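Local coordinates for protein NH(3)-dependent NAD(+) synthetase (Francisella tularensis subsp. holarctica LVS, PDB 3FIU) that belongs to the ammonia-dependent NAD synthetase family and binds adenosine monophosphate, pyrophosphate and magnesium in a pocket of its alpha/beta fold, at residues 38-43 / 169-174. Sequence-based numbering, arbitrary orientation.
With MG (magnesium ion), chain E; POP (pyrophosphate 2-), chain H; AMP (adenosine monophosphate), chain G.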
loop_
_atom_site.group_PDB
_atom_site.type_symbol
_atom_site.label_atom_id
_atom_site.label_comp_id
_atom_site.label_asym_id
_atom_site.label_seq_id
_atom_site.Cartn_x
_atom_site.Cartn_y
_atom_site.Cartn_z
ATOM N N GLY A 38 -15.156 6.616 -13.537
ATOM C CA GLY A 38 -16.457 6.897 -14.157
ATOM C C GLY A 38 -17.550 6.757 -13.106
ATOM O O GLY A 38 -18.733 7.040 -13.394
ATOM N N GLY A 39 -17.145 6.372 -11.891
ATOM C CA GLY A 39 -18.073 6.327 -10.715
ATOM C C GLY A 39 -18.203 7.662 -9.988
ATOM O O GLY A 39 -17.451 8.602 -10.229
ATOM N N ILE A 40 -19.152 7.733 -9.055
ATOM C CA ILE A 40 -19.445 8.962 -8.322
ATOM C C ILE A 40 -18.368 9.404 -7.308
ATOM O O ILE A 40 -18.118 10.601 -7.155
ATOM C CB ILE A 40 -20.801 8.828 -7.570
ATOM C CG1 ILE A 40 -21.242 10.178 -7.021
ATOM C CG2 ILE A 40 -20.704 7.789 -6.391
ATOM C CD1 ILE A 40 -21.569 11.148 -8.091
ATOM N N ASP A 41 -17.738 8.456 -6.606
ATOM C CA ASP A 41 -16.768 8.816 -5.534
ATOM C C ASP A 41 -15.587 9.538 -6.147
ATOM O O ASP A 41 -15.185 10.607 -5.683
ATOM C CB ASP A 41 -16.236 7.583 -4.770
ATOM C CG ASP A 41 -17.316 6.800 -4.034
ATOM O OD1 ASP A 41 -18.320 7.400 -3.588
ATOM O OD2 ASP A 41 -17.122 5.554 -3.900
ATOM N N SER A 42 -15.028 8.960 -7.215
ATOM C CA SER A 42 -13.861 9.594 -7.842
ATOM C C SER A 42 -14.269 10.853 -8.597
ATOM O O SER A 42 -13.498 11.822 -8.634
ATOM C CB SER A 42 -13.090 8.631 -8.751
ATOM O OG SER A 42 -13.968 8.025 -9.705
ATOM N N ALA A 43 -15.488 10.865 -9.147
ATOM C CA ALA A 43 -15.987 12.079 -9.807
ATOM C C ALA A 43 -16.040 13.274 -8.820
ATOM O O ALA A 43 -15.560 14.400 -9.110
ATOM C CB ALA A 43 -17.345 11.823 -10.457
ATOM N N LEU A 169 -17.991 10.759 4.777
ATOM C CA LEU A 169 -19.295 10.918 4.104
ATOM C C LEU A 169 -20.072 9.630 3.825
ATOM O O LEU A 169 -19.516 8.634 3.339
ATOM C CB LEU A 169 -19.098 11.658 2.767
ATOM C CG LEU A 169 -18.505 13.068 2.767
ATOM C CD1 LEU A 169 -18.282 13.565 1.336
ATOM C CD2 LEU A 169 -19.372 14.054 3.529
ATOM N N LYS A 170 -21.375 9.671 4.102
ATOM C CA LYS A 170 -22.300 8.608 3.711
ATOM C C LYS A 170 -22.456 8.665 2.197
ATOM O O LYS A 170 -22.237 9.718 1.584
ATOM C CB LYS A 170 -23.681 8.854 4.324
ATOM C CG LYS A 170 -23.773 8.571 5.827
ATOM C CD LYS A 170 -25.177 8.951 6.347
ATOM C CE LYS A 170 -25.307 10.452 6.553
ATOM N NZ LYS A 170 -26.742 10.895 6.666
ATOM N N LYS A 171 -22.867 7.559 1.605
ATOM C CA LYS A 171 -22.973 7.507 0.139
ATOM C C LYS A 171 -23.977 8.556 -0.383
ATOM O O LYS A 171 -23.729 9.237 -1.377
ATOM C CB LYS A 171 -23.350 6.091 -0.305
ATOM C CG LYS A 171 -23.225 5.854 -1.821
ATOM C CD LYS A 171 -21.741 5.816 -2.222
ATOM C CE LYS A 171 -21.594 5.503 -3.723
ATOM N NZ LYS A 171 -20.113 5.304 -4.090
ATOM N N SER A 172 -25.101 8.716 0.321
ATOM C CA SER A 172 -26.086 9.720 -0.054
ATOM C C SER A 172 -25.503 11.132 -0.028
ATOM O O SER A 172 -25.880 11.979 -0.857
ATOM C CB SER A 172 -27.323 9.630 0.853
ATOM O OG SER A 172 -26.981 10.038 2.166
ATOM N N GLN A 173 -24.581 11.394 0.900
ATOM C CA GLN A 173 -23.932 12.690 0.954
ATOM C C GLN A 173 -22.934 12.880 -0.184
ATOM O O GLN A 173 -22.778 13.990 -0.693
ATOM C CB GLN A 173 -23.246 12.923 2.299
ATOM C CG GLN A 173 -24.248 13.105 3.434
ATOM C CD GLN A 173 -23.619 13.025 4.804
ATOM O OE1 GLN A 173 -22.606 12.329 5.017
ATOM N NE2 GLN A 173 -24.238 13.710 5.769
ATOM N N VAL A 174 -22.267 11.795 -0.576
ATOM C CA VAL A 174 -21.423 11.840 -1.783
ATOM C C VAL A 174 -22.284 12.219 -3.014
ATOM O O VAL A 174 -21.902 13.102 -3.800
ATOM C CB VAL A 174 -20.658 10.522 -1.996
ATOM C CG1 VAL A 174 -19.868 10.539 -3.340
ATOM C CG2 VAL A 174 -19.706 10.254 -0.783
HETATM MG MG MG E . -16.003 3.960 -4.733
HETATM P P1 POP H . -16.052 5.145 -7.788
HETATM O O1 POP H . -15.719 6.520 -8.312
HETATM O O2 POP H . -15.325 4.858 -6.505
HETATM O O3 POP H . -15.776 4.021 -8.775
HETATM O O POP H . -17.629 5.139 -7.405
HETATM P P2 POP H . -18.389 3.829 -6.854
HETATM O O4 POP H . -17.782 3.416 -5.523
HETATM O O5 POP H . -19.778 4.363 -6.649
HETATM O O6 POP H . -18.403 2.691 -7.845
HETATM P P AMP G . -14.599 1.391 -6.515
HETATM O O1P AMP G . -15.026 2.037 -5.209
HETATM O O2P AMP G . -13.929 0.025 -6.293
HETATM O O3P AMP G . -15.555 1.388 -7.655
HETATM O "O5'" AMP G . -13.313 2.244 -7.032
HETATM C "C5'" AMP G . -12.329 2.678 -6.071
HETATM C "C4'" AMP G . -11.429 3.699 -6.745
HETATM O "O4'" AMP G . -10.486 3.068 -7.620
HETATM C "C3'" AMP G . -12.177 4.659 -7.661
HETATM O "O3'" AMP G . -12.769 5.680 -6.869
HETATM C "C2'" AMP G . -11.050 5.181 -8.546
HETATM O "O2'" AMP G . -10.335 6.261 -7.907
HETATM C "C1'" AMP G . -10.146 3.954 -8.692
HETATM N N9 AMP G . -10.490 3.258 -9.953
HETATM C C8 AMP G . -11.284 2.164 -10.104
HETATM N N7 AMP G . -11.387 1.807 -11.411
HETATM C C5 AMP G . -10.668 2.715 -12.114
HETATM C C6 AMP G . -10.340 2.911 -13.538
HETATM N N6 AMP G . -10.861 2.095 -14.483
HETATM N N1 AMP G . -9.533 3.952 -13.818
HETATM C C2 AMP G . -9.025 4.797 -12.899
HETATM N N3 AMP G . -9.261 4.674 -11.563
HETATM C C4 AMP G . -10.065 3.653 -11.152
HETATM O O HOH W 1 -14.196 4.722 -3.644
#
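Lys171 passes over the CG2 branch of Ile40, the two side chains running in opposite directions, and its ammonium lands between a carboxylate and a phosphate. Lys171 CG is anti to the backbone N, and the chain bends once, at chi2 (71°), and is then extended, which carries NZ to the start of helix 40-51. There Lys171 NZ forms a salt bridge of 2.8 Å with Asp41 OD1, reached from above the carboxylate plane. Lys171 NZ also donates a hydrogen bond of 2.7 Å to pyrophosphate O5. Asp41 divides its carboxylate: OD1 takes Lys171 and the side-chain amide of Asn144, while OD2 binds the magnesium ion at 2.1 Å alongside Glu147. Residues 38-42 fall within the SGGxDS motif of the PP-loop of this HUP-clan fold, which leads from strand 31-35 into helix 40-51. At that helix start Ser42 N donates a nearly straight bond of 2.8 Å to pyrophosphate O1, and Ser42 OG donates a second to the same oxygen. The magnesium ion also binds pyrophosphate O2 and O4, and with the Lys171 ammonium probably offsets the negative charge. Next to the salt bridge, Val174 CG1 lies 3.9 Å from Ile40 CG1 and also touches Asp41 OD1, while Ile187 and Leu188 pack against Ile40.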